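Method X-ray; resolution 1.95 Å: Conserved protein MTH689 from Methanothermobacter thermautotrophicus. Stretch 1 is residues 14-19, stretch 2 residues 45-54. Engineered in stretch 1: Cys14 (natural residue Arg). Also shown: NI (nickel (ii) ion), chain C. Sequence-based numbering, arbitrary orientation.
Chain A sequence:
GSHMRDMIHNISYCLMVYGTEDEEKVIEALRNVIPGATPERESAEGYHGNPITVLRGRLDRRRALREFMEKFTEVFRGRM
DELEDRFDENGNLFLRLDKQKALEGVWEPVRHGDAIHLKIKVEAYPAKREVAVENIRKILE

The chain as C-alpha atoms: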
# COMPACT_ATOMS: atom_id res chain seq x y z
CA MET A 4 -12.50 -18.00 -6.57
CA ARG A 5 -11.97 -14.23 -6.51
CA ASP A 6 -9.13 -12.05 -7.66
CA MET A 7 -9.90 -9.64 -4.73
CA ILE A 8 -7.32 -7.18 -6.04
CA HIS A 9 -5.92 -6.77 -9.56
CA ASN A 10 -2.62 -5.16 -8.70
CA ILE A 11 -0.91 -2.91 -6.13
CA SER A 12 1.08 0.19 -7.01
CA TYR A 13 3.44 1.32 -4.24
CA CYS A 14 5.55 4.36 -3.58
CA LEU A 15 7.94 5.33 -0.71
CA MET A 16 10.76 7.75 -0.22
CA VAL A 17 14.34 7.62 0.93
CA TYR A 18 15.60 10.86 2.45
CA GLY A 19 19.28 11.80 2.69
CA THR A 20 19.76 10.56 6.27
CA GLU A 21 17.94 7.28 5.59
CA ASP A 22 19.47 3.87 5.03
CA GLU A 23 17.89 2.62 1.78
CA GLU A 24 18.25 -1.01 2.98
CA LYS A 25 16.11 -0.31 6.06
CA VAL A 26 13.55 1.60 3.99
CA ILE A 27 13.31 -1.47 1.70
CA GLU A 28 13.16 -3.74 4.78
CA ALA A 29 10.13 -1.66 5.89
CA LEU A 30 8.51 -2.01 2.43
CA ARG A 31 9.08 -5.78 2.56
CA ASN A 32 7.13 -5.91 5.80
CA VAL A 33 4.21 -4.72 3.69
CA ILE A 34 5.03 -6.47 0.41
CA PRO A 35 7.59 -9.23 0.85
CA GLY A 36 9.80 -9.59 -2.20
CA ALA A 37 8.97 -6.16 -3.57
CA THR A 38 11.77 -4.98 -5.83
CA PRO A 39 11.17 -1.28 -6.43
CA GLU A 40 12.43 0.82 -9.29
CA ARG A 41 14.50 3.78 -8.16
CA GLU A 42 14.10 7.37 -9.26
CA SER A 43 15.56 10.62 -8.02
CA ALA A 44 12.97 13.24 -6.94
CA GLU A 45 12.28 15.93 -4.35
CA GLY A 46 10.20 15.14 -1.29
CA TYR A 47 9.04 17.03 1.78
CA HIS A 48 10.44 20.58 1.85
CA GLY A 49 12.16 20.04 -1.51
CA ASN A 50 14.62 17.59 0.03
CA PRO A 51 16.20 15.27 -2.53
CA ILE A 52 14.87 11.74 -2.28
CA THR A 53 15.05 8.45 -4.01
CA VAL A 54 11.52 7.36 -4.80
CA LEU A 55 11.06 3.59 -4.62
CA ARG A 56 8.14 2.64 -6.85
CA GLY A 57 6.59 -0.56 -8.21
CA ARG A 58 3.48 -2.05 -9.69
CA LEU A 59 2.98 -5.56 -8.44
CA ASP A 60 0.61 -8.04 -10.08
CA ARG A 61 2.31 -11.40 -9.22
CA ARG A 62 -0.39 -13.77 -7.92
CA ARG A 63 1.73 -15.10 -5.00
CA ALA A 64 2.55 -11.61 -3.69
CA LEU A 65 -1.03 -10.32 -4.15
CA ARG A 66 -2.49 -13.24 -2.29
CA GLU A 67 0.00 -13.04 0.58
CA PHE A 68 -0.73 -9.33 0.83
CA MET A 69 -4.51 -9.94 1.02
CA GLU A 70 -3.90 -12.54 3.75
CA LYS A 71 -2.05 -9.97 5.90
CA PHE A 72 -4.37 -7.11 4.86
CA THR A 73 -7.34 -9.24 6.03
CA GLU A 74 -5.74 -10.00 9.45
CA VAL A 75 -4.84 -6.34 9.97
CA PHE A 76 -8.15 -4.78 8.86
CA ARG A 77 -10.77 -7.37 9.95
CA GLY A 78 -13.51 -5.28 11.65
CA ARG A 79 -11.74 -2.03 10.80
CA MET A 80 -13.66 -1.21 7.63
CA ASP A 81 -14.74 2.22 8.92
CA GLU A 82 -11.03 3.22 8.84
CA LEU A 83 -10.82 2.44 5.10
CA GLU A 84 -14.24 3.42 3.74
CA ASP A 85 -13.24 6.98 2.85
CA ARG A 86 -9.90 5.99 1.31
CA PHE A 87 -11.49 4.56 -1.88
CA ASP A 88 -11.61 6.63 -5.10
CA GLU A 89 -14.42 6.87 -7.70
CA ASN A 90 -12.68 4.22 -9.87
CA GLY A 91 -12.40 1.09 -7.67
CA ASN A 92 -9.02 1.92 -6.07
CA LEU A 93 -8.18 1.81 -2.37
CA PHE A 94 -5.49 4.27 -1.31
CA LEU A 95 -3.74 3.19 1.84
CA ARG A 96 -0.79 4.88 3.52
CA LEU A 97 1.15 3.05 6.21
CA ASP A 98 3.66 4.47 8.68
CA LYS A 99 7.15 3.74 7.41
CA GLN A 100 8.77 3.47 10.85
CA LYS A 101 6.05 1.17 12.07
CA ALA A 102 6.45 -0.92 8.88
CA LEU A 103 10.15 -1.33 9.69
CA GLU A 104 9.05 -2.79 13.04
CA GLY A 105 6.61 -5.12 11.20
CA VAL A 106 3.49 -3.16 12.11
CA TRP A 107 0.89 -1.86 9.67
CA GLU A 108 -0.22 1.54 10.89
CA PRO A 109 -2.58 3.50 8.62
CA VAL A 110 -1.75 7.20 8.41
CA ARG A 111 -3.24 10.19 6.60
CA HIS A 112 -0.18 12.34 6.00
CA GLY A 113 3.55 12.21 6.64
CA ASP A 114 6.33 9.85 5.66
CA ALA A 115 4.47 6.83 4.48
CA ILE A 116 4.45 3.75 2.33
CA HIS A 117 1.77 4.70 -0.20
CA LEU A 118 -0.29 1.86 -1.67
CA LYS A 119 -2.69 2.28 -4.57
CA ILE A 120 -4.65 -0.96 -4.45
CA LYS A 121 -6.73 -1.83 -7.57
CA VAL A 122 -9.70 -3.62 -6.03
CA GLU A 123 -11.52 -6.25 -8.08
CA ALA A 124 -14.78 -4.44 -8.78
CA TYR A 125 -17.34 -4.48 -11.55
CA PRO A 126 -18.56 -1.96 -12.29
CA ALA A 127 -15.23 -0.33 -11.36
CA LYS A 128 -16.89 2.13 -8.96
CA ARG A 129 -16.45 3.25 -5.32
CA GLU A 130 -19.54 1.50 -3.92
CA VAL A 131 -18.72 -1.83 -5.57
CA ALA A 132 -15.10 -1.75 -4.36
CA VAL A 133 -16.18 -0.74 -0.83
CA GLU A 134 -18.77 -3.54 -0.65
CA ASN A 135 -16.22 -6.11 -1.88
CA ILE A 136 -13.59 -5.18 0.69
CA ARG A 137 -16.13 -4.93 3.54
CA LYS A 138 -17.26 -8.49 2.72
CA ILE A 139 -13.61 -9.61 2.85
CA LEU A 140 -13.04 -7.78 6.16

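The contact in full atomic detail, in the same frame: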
# COMPACT_ATOMS: atom_id res chain seq x y z
N CYS A 14 4.61 3.28 -3.53
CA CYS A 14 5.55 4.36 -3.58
C CYS A 14 6.08 4.62 -2.16
O CYS A 14 5.30 4.65 -1.21
CB CYS A 14 4.82 5.60 -4.12
SG CYS A 14 5.86 6.95 -4.38
N LEU A 15 7.39 4.81 -2.00
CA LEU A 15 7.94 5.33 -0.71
C LEU A 15 9.24 6.03 -0.97
O LEU A 15 9.80 5.93 -2.08
CB LEU A 15 8.03 4.28 0.41
CG LEU A 15 9.06 3.14 0.40
CD1 LEU A 15 9.08 2.50 1.77
CD2 LEU A 15 8.75 2.13 -0.70
N MET A 16 9.68 6.82 0.01
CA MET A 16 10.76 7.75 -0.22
C MET A 16 11.94 7.43 0.66
O MET A 16 11.78 6.90 1.77
CB MET A 16 10.28 9.19 0.03
CG MET A 16 8.77 9.27 0.07
SD MET A 16 8.09 10.68 -0.76
CE MET A 16 7.66 9.88 -2.31
N VAL A 17 13.11 7.75 0.15
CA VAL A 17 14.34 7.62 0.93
C VAL A 17 14.96 9.01 1.01
O VAL A 17 15.42 9.55 -0.02
CB VAL A 17 15.36 6.67 0.28
CG1 VAL A 17 16.57 6.48 1.20
CG2 VAL A 17 14.72 5.30 -0.05
N TYR A 18 14.99 9.56 2.22
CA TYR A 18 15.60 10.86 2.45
C TYR A 18 17.12 10.69 2.65
O TYR A 18 17.63 9.57 2.77
CB TYR A 18 14.90 11.59 3.60
CG TYR A 18 13.53 12.09 3.18
CD1 TYR A 18 13.36 13.38 2.68
CD2 TYR A 18 12.42 11.25 3.23
CE1 TYR A 18 12.13 13.83 2.25
CE2 TYR A 18 11.17 11.68 2.79
CZ TYR A 18 11.03 12.96 2.30
OH TYR A 18 9.82 13.39 1.86
N GLY A 19 17.82 11.81 2.66
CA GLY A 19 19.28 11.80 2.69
C GLY A 19 19.85 11.08 3.90
O GLY A 19 20.83 10.38 3.78
N GLU A 45 12.25 15.07 -5.53
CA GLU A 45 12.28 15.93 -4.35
C GLU A 45 11.05 15.60 -3.53
O GLU A 45 9.96 15.38 -4.07
CB GLU A 45 12.28 17.41 -4.73
CG GLU A 45 13.58 17.87 -5.36
CD GLU A 45 13.54 19.34 -5.74
OE1 GLU A 45 12.48 19.80 -6.20
OE2 GLU A 45 14.57 20.03 -5.55
N GLY A 46 11.26 15.48 -2.23
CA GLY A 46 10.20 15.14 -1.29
C GLY A 46 9.79 16.34 -0.45
O GLY A 46 9.83 17.50 -0.90
N TYR A 47 9.41 16.05 0.79
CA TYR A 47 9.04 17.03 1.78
C TYR A 47 10.08 18.14 1.84
O TYR A 47 11.30 17.86 1.90
CB TYR A 47 8.95 16.31 3.13
CG TYR A 47 8.38 17.11 4.27
CD1 TYR A 47 7.00 17.30 4.41
CD2 TYR A 47 9.22 17.60 5.27
CE1 TYR A 47 6.47 17.99 5.52
CE2 TYR A 47 8.70 18.30 6.37
CZ TYR A 47 7.34 18.48 6.48
OH TYR A 47 6.86 19.19 7.56
N HIS A 48 9.61 19.38 1.77
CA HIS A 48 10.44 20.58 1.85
C HIS A 48 11.50 20.68 0.75
O HIS A 48 12.51 21.38 0.91
CB HIS A 48 11.08 20.68 3.25
CG HIS A 48 10.11 21.08 4.32
ND1 HIS A 48 10.49 21.31 5.62
CD2 HIS A 48 8.78 21.33 4.26
CE1 HIS A 48 9.43 21.68 6.33
NE2 HIS A 48 8.38 21.70 5.53
N GLY A 49 11.25 20.00 -0.36
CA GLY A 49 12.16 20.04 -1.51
C GLY A 49 13.45 19.27 -1.28
O GLY A 49 14.42 19.42 -2.05
N ASN A 50 13.47 18.44 -0.24
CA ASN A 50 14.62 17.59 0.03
C ASN A 50 14.77 16.49 -1.01
O ASN A 50 13.77 15.91 -1.46
CB ASN A 50 14.55 17.05 1.46
CG ASN A 50 14.77 18.17 2.48
OD1 ASN A 50 13.91 18.47 3.32
ND2 ASN A 50 15.91 18.81 2.38
N PRO A 51 16.02 16.25 -1.46
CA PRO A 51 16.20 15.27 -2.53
C PRO A 51 15.94 13.90 -1.95
O PRO A 51 16.34 13.60 -0.82
CB PRO A 51 17.67 15.43 -2.94
CG PRO A 51 18.33 16.17 -1.81
CD PRO A 51 17.29 16.84 -1.00
N ILE A 52 15.21 13.09 -2.71
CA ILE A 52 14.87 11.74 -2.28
C ILE A 52 15.12 10.78 -3.42
O ILE A 52 15.21 11.17 -4.60
CB ILE A 52 13.39 11.62 -1.87
CG1 ILE A 52 12.46 12.05 -3.03
CG2 ILE A 52 13.11 12.44 -0.60
CD1 ILE A 52 10.96 11.81 -2.78
N THR A 53 15.26 9.51 -3.06
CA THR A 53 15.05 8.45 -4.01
C THR A 53 13.61 8.03 -3.80
O THR A 53 13.20 7.79 -2.67
CB THR A 53 15.97 7.25 -3.77
OG1 THR A 53 17.31 7.66 -3.94
CG2 THR A 53 15.68 6.16 -4.80
N VAL A 54 12.85 7.97 -4.88
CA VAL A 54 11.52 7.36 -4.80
C VAL A 54 11.67 5.89 -5.17
O VAL A 54 12.27 5.57 -6.20
CB VAL A 54 10.51 8.05 -5.77
CG1 VAL A 54 9.25 7.22 -5.94
CG2 VAL A 54 10.16 9.41 -5.23
NI NI C . 6.55 22.48 5.79
O HOH W 1 16.75 14.28 1.78

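The most unusual feature of this contact is the way Tyr18 reaches back to the turn that precedes strand 51-54 and serves it with both its hydroxyl and its ring. The backbone N of Tyr47 donates a hydrogen bond to the OH of Tyr18 (2.9 Å, nearly straight at 162°), so a side chain supplies the acceptor for an amide in the turn. Over one face of the ring sits Ile52, its CG2 3.4 Å from the ring centroid and only 18° off the normal, a close CH-pi contact. Asn50 CB lies at the ring edge, 4.0 Å from Tyr18 CD1. An aromatic residue with a polar tip suits this place: the flat ring covers the aliphatic side chain while the hydroxyl reaches the backbone.

The turn is shaped to receive that hydroxyl. It is closed by the bonds from Gly46 N to Asn50 O (2.7 Å) and from Gly49 N to Gly46 O (2.9 Å). Gly46 fits because a CB there would point toward stretch 1 and lie 2.5 Å from Tyr18 OH, a clash. Gly49 touches nothing in stretch 1, but its positive phi favours glycine. At the exposed tip, His48 makes no contact with stretch 1 and binds the nickel ion through NE2 (2.0 Å from NI).

Beyond the turn, the strands run antiparallel. Val17 and Thr53 form a hydrogen-bonded pair: Val17 N donates to Thr53 O (2.8 Å) and Thr53 N to Val17 O (3.0 Å). The next pair, Met16 with Val54, is of the non-hydrogen-bonded kind, and CA-H...O contacts supplement the ladder, the shortest from Ile52 CA to Val17 O (3.2 Å). Where the strands part, a water takes over, accepting from Gly19 N (2.8 Å) and donating to Pro51 O (2.7 Å).

Side chains alternate across the sheet. Val17 and Thr53 share one face, their CB atoms 4.1 Å apart; both are beta-branched, a shape that favours extended backbone. On the other face, the long, flexible Met16 spans two neighbours, with SD 3.7 Å from Ile52 CD1 and CE 3.9 Å from Val54 CG2. The engineered Cys14 adds an apolar contact, SG to Val54 CG1, at 3.7 Å. Together the stretches bury 435 Å², with Tyr18 contributing the largest share; Val17, Ile52 and Val54 are buried, as befits their aliphatic side chains.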